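Local atomic coordinates of 1,3,6,8-tetrahydroxynaphthalene synthase (Streptomyces coelicolor, PDB entry 1U0M), a protein that condenses five malonyl-CoA units into a pentaketide and cyclises it to 1,3,6,8-tetrahydroxynaphthalene, a precursor of melanin and of naphthoquinone metabolites. Residues Val19-Thr25 and Arg56-Gln62; His37-Gln42 and Leu185-Leu190; Arg87-Ile92 and Gly199-Ala203; Gly150-Arg155 and Ala347-Leu351. The contacts are given in a common frame with arbitrary orientation. Residues are numbered along the deposited sequence.

Contact 1 (Val19-Thr25 and Arg56-Gln62); sequences VPEHVIT and RTRHIVQ
Three backbone hydrogen bonds zip the two short strands together: Ile60 N to His22 O (2.9 Å), Ile24 N to Arg58 O (2.9 Å) and Arg58 N to Ile24 O (3.0 Å). A water ties the Arg58 side chain to the strand, donating to Ile24 O (2.8 Å) and accepting from Arg58 NE (2.7 Å). Strands 22-25 and 57-60 run antiparallel, their axes approaching to 4.7 Å with 148° between directions. His22-Ile60 and Ile24-Arg58 are hydrogen-bonded pairs; Val23-His59 and Thr25-Thr57 are non-hydrogen-bonded, with CA-CA distances of 4.6 and 4.4 Å. There CA-H...O contacts form, such as His59 CA to His22 O at 3.1 Å. Ile24 (tt) and Ile60 (pt) share one face with Arg58, whose guanidinium continues to the carbonyls of Asn193 and Phe196. On the other face His59 (m) offers its ring to Val19, whose CG2 sits 3.5 Å from the ring centroid in a CH-pi contact. Before the strand, Pro20 CB packs on Val61 CG1 at 3.8 Å. Thr25 is the N-cap of helix 26-37, its OG1 bonded to Glu28 N. Main-chain bonding thus fixes this two-stranded antiparallel sheet, while the buried Arg58 is satisfied mainly by water and carbonyl oxygens.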
loop_
_atom_site.group_PDB
_atom_site.type_symbol
_atom_site.label_atom_id
_atom_site.label_comp_id
_atom_site.label_asym_id
_atom_site.label_seq_id
_atom_site.Cartn_x
_atom_site.Cartn_y
_atom_site.Cartn_z
ATOM N N VAL A 19 -17.640 14.987 -4.385
ATOM C CA VAL A 19 -16.515 15.929 -4.426
ATOM C C VAL A 19 -16.794 17.102 -3.488
ATOM O O VAL A 19 -17.941 17.402 -3.205
ATOM C CB VAL A 19 -16.253 16.482 -5.865
ATOM C CG1 VAL A 19 -15.823 15.352 -6.801
ATOM C CG2 VAL A 19 -17.485 17.164 -6.395
ATOM N N PRO A 20 -15.742 17.771 -2.987
ATOM C CA PRO A 20 -15.903 18.910 -2.069
ATOM C C PRO A 20 -16.634 20.101 -2.671
ATOM O O PRO A 20 -16.692 20.256 -3.889
ATOM C CB PRO A 20 -14.469 19.233 -1.657
ATOM C CG PRO A 20 -13.678 18.835 -2.882
ATOM C CD PRO A 20 -14.320 17.514 -3.267
ATOM N N GLU A 21 -17.165 20.956 -1.803
ATOM C CA GLU A 21 -17.958 22.095 -2.241
ATOM C C GLU A 21 -17.256 23.315 -2.818
ATOM O O GLU A 21 -17.900 24.157 -3.440
ATOM C CB GLU A 21 -18.890 22.534 -1.104
ATOM C CG GLU A 21 -18.210 22.900 0.206
ATOM C CD GLU A 21 -17.464 21.736 0.846
ATOM O OE1 GLU A 21 -17.951 20.585 0.772
ATOM O OE2 GLU A 21 -16.393 21.980 1.439
ATOM N N HIS A 22 -15.951 23.430 -2.618
ATOM C CA HIS A 22 -15.219 24.572 -3.145
ATOM C C HIS A 22 -14.861 24.305 -4.617
ATOM O O HIS A 22 -14.241 23.299 -4.947
ATOM C CB HIS A 22 -13.984 24.797 -2.286
ATOM C CG HIS A 22 -14.298 24.944 -0.829
ATOM N ND1 HIS A 22 -15.022 26.005 -0.327
ATOM C CD2 HIS A 22 -13.994 24.160 0.234
ATOM C CE1 HIS A 22 -15.145 25.872 0.982
ATOM N NE2 HIS A 22 -14.530 24.760 1.347
ATOM N N VAL A 23 -15.276 25.202 -5.502
ATOM C CA VAL A 23 -15.036 25.026 -6.929
ATOM C C VAL A 23 -14.095 26.046 -7.531
ATOM O O VAL A 23 -14.163 27.225 -7.211
ATOM C CB VAL A 23 -16.359 25.126 -7.731
ATOM C CG1 VAL A 23 -16.073 25.017 -9.223
ATOM C CG2 VAL A 23 -17.324 24.036 -7.299
ATOM N N ILE A 24 -13.213 25.587 -8.408
ATOM C CA ILE A 24 -12.319 26.499 -9.098
ATOM C C ILE A 24 -12.505 26.259 -10.598
ATOM O O ILE A 24 -12.390 25.123 -11.095
ATOM C CB ILE A 24 -10.827 26.330 -8.679
ATOM C CG1 ILE A 24 -9.973 27.339 -9.455
ATOM C CG2 ILE A 24 -10.363 24.908 -8.882
ATOM C CD1 ILE A 24 -8.524 27.436 -9.008
ATOM N N THR A 25 -12.845 27.342 -11.294
ATOM C CA THR A 25 -13.082 27.309 -12.730
ATOM C C THR A 25 -11.791 27.464 -13.527
ATOM O O THR A 25 -10.746 27.844 -12.998
ATOM C CB THR A 25 -13.995 28.456 -13.171
ATOM O OG1 THR A 25 -13.298 29.691 -12.964
ATOM C CG2 THR A 25 -15.305 28.469 -12.365
ATOM N N ARG A 56 -12.939 22.491 -17.173
ATOM C CA ARG A 56 -13.669 23.702 -16.824
ATOM C C ARG A 56 -13.807 23.948 -15.319
ATOM O O ARG A 56 -13.754 25.097 -14.870
ATOM C CB ARG A 56 -15.048 23.687 -17.474
ATOM C CG ARG A 56 -16.043 22.748 -16.820
ATOM C CD ARG A 56 -17.414 23.416 -16.764
ATOM N NE ARG A 56 -17.359 24.695 -16.047
ATOM C CZ ARG A 56 -18.375 25.553 -15.942
ATOM N NH1 ARG A 56 -19.542 25.280 -16.516
ATOM N NH2 ARG A 56 -18.223 26.681 -15.254
ATOM N N THR A 57 -13.982 22.882 -14.541
ATOM C CA THR A 57 -14.104 23.023 -13.090
ATOM C C THR A 57 -13.423 21.905 -12.320
ATOM O O THR A 57 -13.285 20.782 -12.804
ATOM C CB THR A 57 -15.565 23.037 -12.613
ATOM O OG1 THR A 57 -16.199 21.809 -12.989
ATOM C CG2 THR A 57 -16.302 24.195 -13.202
ATOM N N ARG A 58 -13.024 22.229 -11.100
ATOM C CA ARG A 58 -12.386 21.271 -10.218
ATOM C C ARG A 58 -12.899 21.566 -8.821
ATOM O O ARG A 58 -13.352 22.679 -8.553
ATOM C CB ARG A 58 -10.869 21.440 -10.257
ATOM C CG ARG A 58 -10.248 21.198 -11.611
ATOM C CD ARG A 58 -8.753 21.367 -11.553
ATOM N NE ARG A 58 -8.392 22.756 -11.312
ATOM C CZ ARG A 58 -7.210 23.139 -10.845
ATOM N NH1 ARG A 58 -6.292 22.229 -10.570
ATOM N NH2 ARG A 58 -6.949 24.427 -10.651
ATOM N N HIS A 59 -12.854 20.576 -7.936
ATOM C CA HIS A 59 -13.307 20.790 -6.567
ATOM C C HIS A 59 -12.151 20.558 -5.609
ATOM O O HIS A 59 -11.303 19.698 -5.846
ATOM C CB HIS A 59 -14.455 19.849 -6.204
ATOM C CG HIS A 59 -15.721 20.124 -6.950
ATOM N ND1 HIS A 59 -15.921 19.722 -8.252
ATOM C CD2 HIS A 59 -16.853 20.770 -6.578
ATOM C CE1 HIS A 59 -17.123 20.105 -8.651
ATOM N NE2 HIS A 59 -17.710 20.742 -7.654
ATOM N N ILE A 60 -12.105 21.348 -4.545
ATOM C CA ILE A 60 -11.060 21.206 -3.540
ATOM C C ILE A 60 -11.704 21.200 -2.147
ATOM O O ILE A 60 -12.771 21.784 -1.945
ATOM C CB ILE A 60 -10.025 22.340 -3.664
ATOM C CG1 ILE A 60 -10.722 23.696 -3.607
ATOM C CG2 ILE A 60 -9.250 22.189 -4.973
ATOM C CD1 ILE A 60 -9.793 24.878 -3.878
ATOM N N VAL A 61 -11.066 20.527 -1.198
ATOM C CA VAL A 61 -11.624 20.432 0.139
ATOM C C VAL A 61 -11.547 21.714 0.973
ATOM O O VAL A 61 -12.352 21.897 1.883
ATOM C CB VAL A 61 -10.992 19.247 0.923
ATOM C CG1 VAL A 61 -11.501 17.922 0.346
ATOM C CG2 VAL A 61 -9.463 19.302 0.844
ATOM N N GLN A 62 -10.595 22.594 0.672
ATOM C CA GLN A 62 -10.479 23.853 1.412
ATOM C C GLN A 62 -10.729 25.050 0.486
ATOM O O GLN A 62 -10.568 24.944 -0.722
ATOM C CB GLN A 62 -9.082 24.030 1.992
ATOM C CG GLN A 62 -8.455 22.850 2.694
ATOM C CD GLN A 62 -7.036 23.181 3.092
ATOM O OE1 GLN A 62 -6.800 23.772 4.140
ATOM N NE2 GLN A 62 -6.083 22.840 2.236
HETATM O O HOH W 1 -9.974 24.657 -12.500
#

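Contact 2 (His37-Gln42 and Leu185-Leu190); sequences HTDHPQ and LGVGSL
Residues His37-His40 make a type I beta turn, closed by His40 N to His37 O at 2.7 Å; Pro41 follows, and Gln42 is the N-cap of helix 43-52. In the other segment Gly186 (phi/psi -74/153) is the N-cap of helix 187-195, and Leu190 N bonds to Gly186 O at 3.0 Å in its first turn. The backbones stay well apart, the nearest CA pairs being Gln42-Val187 at 6.8 Å and His40-Leu185 at 8.2 Å, so side chains bridge the gap. His40 (chi1 t, chi2 -60°) does most of the work. Its NE2 donates to Leu185 O at 2.9 Å, and its ND1 accepts from Gln42 N at 2.8 Å, which fixes the ring between the two segments. Leu190 CD2 lies over the face of that ring, 4.3 Å from its centroid, a CH-pi contact. His37 (chi1 m) places NE2 3.7 Å from Leu185 CD2, while Leu190 CD1 covers a face of its ring. At the far end Gln42 CB meets Val187 CG1 at 3.2 Å. This is a surface contact in which an inter-helix turn, linking helices 26-37 and 43-52, docks through a bridging histidine on the N-terminal turn of a third helix.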
loop_
_atom_site.group_PDB
_atom_site.type_symbol
_atom_site.label_atom_id
_atom_site.label_comp_id
_atom_site.label_asym_id
_atom_site.label_seq_id
_atom_site.Cartn_x
_atom_site.Cartn_y
_atom_site.Cartn_z
ATOM N N HIS A 37 2.551 34.079 -11.456
ATOM C CA HIS A 37 3.759 33.749 -12.213
ATOM C C HIS A 37 4.039 34.717 -13.345
ATOM O O HIS A 37 4.686 34.368 -14.327
ATOM C CB HIS A 37 3.678 32.326 -12.763
ATOM C CG HIS A 37 3.580 31.284 -11.699
ATOM N ND1 HIS A 37 2.382 30.915 -11.125
ATOM C CD2 HIS A 37 4.539 30.577 -11.055
ATOM C CE1 HIS A 37 2.607 30.028 -10.173
ATOM N NE2 HIS A 37 3.908 29.807 -10.111
ATOM N N THR A 38 3.553 35.939 -13.189
ATOM C CA THR A 38 3.741 36.975 -14.196
ATOM C C THR A 38 5.145 37.051 -14.817
ATOM O O THR A 38 5.294 37.370 -15.997
ATOM C CB THR A 38 3.388 38.361 -13.625
ATOM O OG1 THR A 38 3.826 39.369 -14.542
ATOM C CG2 THR A 38 4.057 38.582 -12.280
ATOM N N ASP A 39 6.174 36.751 -14.035
ATOM C CA ASP A 39 7.537 36.819 -14.549
ATOM C C ASP A 39 8.037 35.523 -15.160
ATOM O O ASP A 39 9.092 35.500 -15.786
ATOM C CB ASP A 39 8.489 37.252 -13.439
ATOM C CG ASP A 39 8.238 38.673 -12.986
ATOM O OD1 ASP A 39 8.720 39.049 -11.897
ATOM O OD2 ASP A 39 7.562 39.419 -13.726
ATOM N N HIS A 40 7.280 34.444 -14.990
ATOM C CA HIS A 40 7.706 33.164 -15.527
ATOM C C HIS A 40 7.898 33.215 -17.039
ATOM O O HIS A 40 6.960 33.491 -17.783
ATOM C CB HIS A 40 6.706 32.063 -15.180
ATOM C CG HIS A 40 7.243 30.687 -15.407
ATOM N ND1 HIS A 40 7.656 30.247 -16.646
ATOM C CD2 HIS A 40 7.514 29.681 -14.543
ATOM C CE1 HIS A 40 8.164 29.033 -16.535
ATOM N NE2 HIS A 40 8.091 28.666 -15.269
ATOM N N PRO A 41 9.126 32.937 -17.508
ATOM C CA PRO A 41 9.524 32.929 -18.922
ATOM C C PRO A 41 8.703 32.014 -19.835
ATOM O O PRO A 41 8.614 32.239 -21.041
ATOM C CB PRO A 41 10.987 32.500 -18.859
ATOM C CG PRO A 41 11.445 33.105 -17.554
ATOM C CD PRO A 41 10.302 32.753 -16.634
ATOM N N GLN A 42 8.115 30.970 -19.268
ATOM C CA GLN A 42 7.323 30.046 -20.067
ATOM C C GLN A 42 5.843 30.180 -19.742
ATOM O O GLN A 42 5.051 29.286 -20.037
ATOM C CB GLN A 42 7.788 28.619 -19.809
ATOM C CG GLN A 42 9.205 28.345 -20.274
ATOM C CD GLN A 42 9.226 27.468 -21.499
ATOM O OE1 GLN A 42 9.072 26.249 -21.408
ATOM N NE2 GLN A 42 9.392 28.082 -22.661
ATOM N N LEU A 185 8.146 25.489 -9.652
ATOM C CA LEU A 185 7.978 26.504 -10.690
ATOM C C LEU A 185 8.168 26.054 -12.134
ATOM O O LEU A 185 8.134 26.884 -13.035
ATOM C CB LEU A 185 8.916 27.684 -10.420
ATOM C CG LEU A 185 8.781 28.430 -9.090
ATOM C CD1 LEU A 185 9.876 29.485 -9.017
ATOM C CD2 LEU A 185 7.389 29.076 -8.963
ATOM N N GLY A 186 8.385 24.761 -12.368
ATOM C CA GLY A 186 8.538 24.292 -13.740
ATOM C C GLY A 186 7.187 24.270 -14.455
ATOM O O GLY A 186 6.157 24.113 -13.798
ATOM N N VAL A 187 7.176 24.416 -15.785
ATOM C CA VAL A 187 5.917 24.412 -16.536
ATOM C C VAL A 187 5.128 23.129 -16.305
ATOM O O VAL A 187 3.907 23.139 -16.360
ATOM C CB VAL A 187 6.128 24.596 -18.081
ATOM C CG1 VAL A 187 6.876 25.874 -18.347
ATOM C CG2 VAL A 187 6.867 23.407 -18.668
ATOM N N GLY A 188 5.822 22.022 -16.069
ATOM C CA GLY A 188 5.118 20.780 -15.804
ATOM C C GLY A 188 4.278 20.964 -14.543
ATOM O O GLY A 188 3.096 20.619 -14.503
ATOM N N SER A 189 4.886 21.539 -13.513
ATOM C CA SER A 189 4.189 21.766 -12.248
ATOM C C SER A 189 2.971 22.638 -12.500
ATOM O O SER A 189 1.863 22.295 -12.097
ATOM C CB SER A 189 5.123 22.447 -11.240
ATOM O OG SER A 189 6.248 21.631 -10.985
ATOM N N LEU A 190 3.196 23.774 -13.166
ATOM C CA LEU A 190 2.127 24.700 -13.508
ATOM C C LEU A 190 0.976 23.975 -14.199
ATOM O O LEU A 190 -0.192 24.237 -13.920
ATOM C CB LEU A 190 2.668 25.791 -14.417
ATOM C CG LEU A 190 3.373 26.955 -13.722
ATOM C CD1 LEU A 190 4.417 26.469 -12.753
ATOM C CD2 LEU A 190 3.976 27.835 -14.790
#

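Contact 3 (Arg87-Ile92 and Gly199-Ala203); sequences RVPAVI and GIAAA
In the layered alpha-beta-alpha-beta-alpha thiolase fold, helix 73-99 covers one of the sheet's strands, with segment 87-92, kinked where Pro89 N and Ala90 N lack helical bonds, lying on strand 199-203. The axes approach to 7.8 Å at 37°; the nearest CA pairs are Ile92-Ala202 (5.3 Å) and Val88-Ile200 (6.9 Å). Ile200 has the most surface covered. Pointing at the helix in its mt rotamer, it extends CD1 to Arg87 CB (3.6 Å) and to Val88 CG2 (4.4 Å). Val91 (t) comes next, aimed at the strand between Ile200 and Ala202, with CG2 4.2 Å from Ile200 CG2. Ala202, two residues further along the same strand face, is small enough for the helix to come close: its CB lies 3.8 Å from Ile92 CA. Val88 and Ile92 reach strand 167-175, while Val91 reaches Ser16 and Ser18 of strand 11-18, so the helix lies across three strands. The guanidinium of Arg87 turns away to Glu83 and Glu21. Val91 CG1 rests 3.7 Å from Ala202 CB.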
loop_
_atom_site.group_PDB
_atom_site.type_symbol
_atom_site.label_atom_id
_atom_site.label_comp_id
_atom_site.label_asym_id
_atom_site.label_seq_id
_atom_site.Cartn_x
_atom_site.Cartn_y
_atom_site.Cartn_z
ATOM N N ARG A 87 -15.770 12.923 5.352
ATOM C CA ARG A 87 -16.368 12.755 4.028
ATOM C C ARG A 87 -16.493 11.316 3.513
ATOM O O ARG A 87 -17.490 10.959 2.889
ATOM C CB ARG A 87 -15.592 13.577 2.990
ATOM C CG ARG A 87 -15.559 15.077 3.236
ATOM C CD ARG A 87 -14.743 15.757 2.151
ATOM N NE ARG A 87 -14.501 17.170 2.414
ATOM C CZ ARG A 87 -15.334 18.147 2.083
ATOM N NH1 ARG A 87 -16.479 17.864 1.472
ATOM N NH2 ARG A 87 -15.011 19.411 2.345
ATOM N N VAL A 88 -15.487 10.489 3.768
ATOM C CA VAL A 88 -15.505 9.121 3.266
ATOM C C VAL A 88 -16.749 8.295 3.624
ATOM O O VAL A 88 -17.374 7.705 2.744
ATOM C CB VAL A 88 -14.217 8.371 3.696
ATOM C CG1 VAL A 88 -14.240 6.949 3.179
ATOM C CG2 VAL A 88 -12.995 9.091 3.141
ATOM N N PRO A 89 -17.125 8.247 4.911
ATOM C CA PRO A 89 -18.292 7.492 5.394
ATOM C C PRO A 89 -19.552 7.533 4.511
ATOM O O PRO A 89 -20.056 6.488 4.075
ATOM C CB PRO A 89 -18.529 8.098 6.769
ATOM C CG PRO A 89 -17.133 8.326 7.243
ATOM C CD PRO A 89 -16.472 8.953 6.030
ATOM N N ALA A 90 -20.057 8.732 4.251
ATOM C CA ALA A 90 -21.252 8.887 3.428
ATOM C C ALA A 90 -21.128 8.159 2.103
ATOM O O ALA A 90 -22.023 7.411 1.707
ATOM C CB ALA A 90 -21.520 10.350 3.178
ATOM N N VAL A 91 -20.013 8.373 1.415
ATOM C CA VAL A 91 -19.815 7.750 0.117
ATOM C C VAL A 91 -19.812 6.234 0.180
ATOM O O VAL A 91 -20.413 5.579 -0.670
ATOM C CB VAL A 91 -18.511 8.240 -0.542
ATOM C CG1 VAL A 91 -18.367 7.626 -1.929
ATOM C CG2 VAL A 91 -18.528 9.761 -0.632
ATOM N N ILE A 92 -19.132 5.674 1.173
ATOM C CA ILE A 92 -19.089 4.224 1.320
ATOM C C ILE A 92 -20.523 3.716 1.444
ATOM O O ILE A 92 -20.907 2.736 0.807
ATOM C CB ILE A 92 -18.273 3.811 2.571
ATOM C CG1 ILE A 92 -16.776 3.949 2.276
ATOM C CG2 ILE A 92 -18.612 2.388 2.973
ATOM C CD1 ILE A 92 -15.878 3.679 3.463
ATOM N N GLY A 199 -11.491 14.355 -4.994
ATOM C CA GLY A 199 -12.678 13.529 -5.178
ATOM C C GLY A 199 -12.591 12.234 -4.390
ATOM O O GLY A 199 -11.499 11.758 -4.080
ATOM N N ILE A 200 -13.747 11.665 -4.065
ATOM C CA ILE A 200 -13.814 10.421 -3.307
ATOM C C ILE A 200 -14.752 9.411 -3.982
ATOM O O ILE A 200 -15.884 9.732 -4.324
ATOM C CB ILE A 200 -14.319 10.676 -1.874
ATOM C CG1 ILE A 200 -13.393 11.665 -1.168
ATOM C CG2 ILE A 200 -14.387 9.353 -1.099
ATOM C CD1 ILE A 200 -13.904 12.155 0.154
ATOM N N ALA A 201 -14.271 8.190 -4.165
ATOM C CA ALA A 201 -15.077 7.150 -4.789
ATOM C C ALA A 201 -15.054 5.873 -3.966
ATOM O O ALA A 201 -14.036 5.532 -3.356
ATOM C CB ALA A 201 -14.571 6.873 -6.193
ATOM N N ALA A 202 -16.186 5.172 -3.966
ATOM C CA ALA A 202 -16.355 3.917 -3.235
ATOM C C ALA A 202 -17.263 3.012 -4.054
ATOM O O ALA A 202 -18.366 3.406 -4.436
ATOM C CB ALA A 202 -16.977 4.181 -1.866
ATOM N N ALA A 203 -16.796 1.802 -4.330
ATOM C CA ALA A 203 -17.575 0.861 -5.118
ATOM C C ALA A 203 -17.438 -0.537 -4.559
ATOM O O ALA A 203 -16.371 -0.931 -4.093
ATOM C CB ALA A 203 -17.114 0.887 -6.563
#

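Contact 4 (Gly150-Arg155 and Ala347-Leu351); sequences GAAINR and AEMSL
Asn154 (chi1 m) makes the clearest polar link: its ND2 donates to the main-chain Met349 O at 3.3 Å (N-H...O angle 137°). Asn154 OD1, 3.4 Å from the same Met349 O, is not bonded to it, both being acceptors. The second link is a salt bridge from Arg155 NH2 to Glu348 OE2, long and weak at 3.5 Å; the main partner of Arg155 is Asp158 on the same helix. Within the helix Asn154 N bonds to Gly150 O at 2.9 Å, while the backbones of Glu348 and Met349 pair with Gly340 and Gly219 on neighbouring strands. Segment 150-155 lies on strand 347-351, axes 7.4 Å apart at 50°. Glu348 points at the helix, its CB 3.4 Å from Gly150 C; a CB on Gly150 would clash with Glu348 O, so the missing side chain permits a CA-CA approach of 5.0 Å. The contact joins the N-terminal and C-terminal halves of the thiolase fold, on the helix that follows Cys146, the probable catalytic residue. Modest polar bonds thus cross a fully buried interface.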
loop_
_atom_site.group_PDB
_atom_site.type_symbol
_atom_site.label_atom_id
_atom_site.label_comp_id
_atom_site.label_asym_id
_atom_site.label_seq_id
_atom_site.Cartn_x
_atom_site.Cartn_y
_atom_site.Cartn_z
ATOM N N GLY A 150 -7.715 1.330 -11.014
ATOM C CA GLY A 150 -7.739 0.053 -11.697
ATOM C C GLY A 150 -7.119 -1.054 -10.861
ATOM O O GLY A 150 -7.631 -2.171 -10.840
ATOM N N ALA A 151 -6.018 -0.760 -10.173
ATOM C CA ALA A 151 -5.365 -1.767 -9.339
ATOM C C ALA A 151 -6.288 -2.260 -8.226
ATOM O O ALA A 151 -6.252 -3.435 -7.861
ATOM C CB ALA A 151 -4.084 -1.207 -8.737
ATOM N N ALA A 152 -7.109 -1.366 -7.680
ATOM C CA ALA A 152 -8.025 -1.748 -6.615
ATOM C C ALA A 152 -9.017 -2.755 -7.183
ATOM O O ALA A 152 -9.309 -3.783 -6.569
ATOM C CB ALA A 152 -8.754 -0.528 -6.088
ATOM N N ILE A 153 -9.530 -2.443 -8.368
ATOM C CA ILE A 153 -10.476 -3.311 -9.048
ATOM C C ILE A 153 -9.834 -4.673 -9.217
ATOM O O ILE A 153 -10.341 -5.672 -8.718
ATOM C CB ILE A 153 -10.837 -2.748 -10.430
ATOM C CG1 ILE A 153 -11.693 -1.489 -10.263
ATOM C CG2 ILE A 153 -11.558 -3.808 -11.252
ATOM C CD1 ILE A 153 -11.824 -0.652 -11.528
ATOM N N ASN A 154 -8.706 -4.703 -9.915
ATOM C CA ASN A 154 -7.993 -5.949 -10.148
ATOM C C ASN A 154 -7.736 -6.731 -8.873
ATOM O O ASN A 154 -7.574 -7.945 -8.917
ATOM C CB ASN A 154 -6.669 -5.675 -10.862
ATOM C CG ASN A 154 -6.873 -5.150 -12.256
ATOM O OD1 ASN A 154 -8.004 -5.053 -12.726
ATOM N ND2 ASN A 154 -5.784 -4.812 -12.933
ATOM N N ARG A 155 -7.702 -6.050 -7.733
ATOM C CA ARG A 155 -7.463 -6.751 -6.474
ATOM C C ARG A 155 -8.754 -7.313 -5.919
ATOM O O ARG A 155 -8.821 -8.486 -5.557
ATOM C CB ARG A 155 -6.818 -5.834 -5.420
ATOM C CG ARG A 155 -5.354 -5.505 -5.657
ATOM C CD ARG A 155 -4.609 -6.647 -6.327
ATOM N NE ARG A 155 -4.269 -6.310 -7.709
ATOM C CZ ARG A 155 -4.005 -7.204 -8.656
ATOM N NH1 ARG A 155 -4.043 -8.500 -8.378
ATOM N NH2 ARG A 155 -3.706 -6.801 -9.883
ATOM N N ALA A 347 -0.063 0.070 -15.652
ATOM C CA ALA A 347 -1.360 0.021 -16.296
ATOM C C ALA A 347 -2.158 -1.145 -15.729
ATOM O O ALA A 347 -1.789 -2.305 -15.910
ATOM C CB ALA A 347 -1.183 -0.146 -17.801
ATOM N N GLU A 348 -3.234 -0.835 -15.017
ATOM C CA GLU A 348 -4.077 -1.878 -14.468
ATOM C C GLU A 348 -5.287 -1.985 -15.388
ATOM O O GLU A 348 -6.214 -1.181 -15.321
ATOM C CB GLU A 348 -4.505 -1.541 -13.037
ATOM C CG GLU A 348 -3.366 -1.583 -12.014
ATOM C CD GLU A 348 -2.791 -2.980 -11.810
ATOM O OE1 GLU A 348 -2.248 -3.548 -12.775
ATOM O OE2 GLU A 348 -2.881 -3.514 -10.683
ATOM N N MET A 349 -5.248 -2.984 -16.263
ATOM C CA MET A 349 -6.304 -3.230 -17.237
ATOM C C MET A 349 -7.275 -4.288 -16.730
ATOM O O MET A 349 -6.894 -5.181 -15.982
ATOM C CB MET A 349 -5.670 -3.676 -18.556
ATOM C CG MET A 349 -4.666 -2.678 -19.085
ATOM S SD MET A 349 -3.416 -3.366 -20.190
ATOM C CE MET A 349 -2.241 -4.046 -18.996
ATOM N N SER A 350 -8.531 -4.180 -17.144
ATOM C CA SER A 350 -9.564 -5.123 -16.729
ATOM C C SER A 350 -10.630 -5.299 -17.821
ATOM O O SER A 350 -11.234 -4.325 -18.268
ATOM C CB SER A 350 -10.215 -4.623 -15.437
ATOM O OG SER A 350 -11.250 -5.487 -15.014
ATOM N N LEU A 351 -10.845 -6.541 -18.256
ATOM C CA LEU A 351 -11.845 -6.845 -19.282
ATOM C C LEU A 351 -13.086 -7.451 -18.618
ATOM O O LEU A 351 -12.968 -8.315 -17.754
ATOM C CB LEU A 351 -11.264 -7.823 -20.318
ATOM C CG LEU A 351 -10.111 -7.337 -21.213
ATOM C CD1 LEU A 351 -9.633 -8.469 -22.128
ATOM C CD2 LEU A 351 -10.573 -6.145 -22.034
#

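How the contacts relate
Contacts 3 and 4 are buried helix-on-strand packings that reach the same large mixed sheet, but they differ in chemistry: contact 3 is apolar, whereas contact 4 mixes a hydrogen bond from the side-chain amide of Asn154 and a weak salt bridge with close backbone packing. Contact 4 also joins the two family halves; the other three lie within the N-terminal one. Contact 1, partly buried, rests on main-chain pairing, and it touches contact 3 through the Glu21-Arg87 salt bridge and Val19 against Gly199. Contact 2 sits at the surface, its histidine side chains meeting a helix start; helix 187-195 leads on in sequence to the strand of contact 3, yet the two contact centres are 34 Å apart.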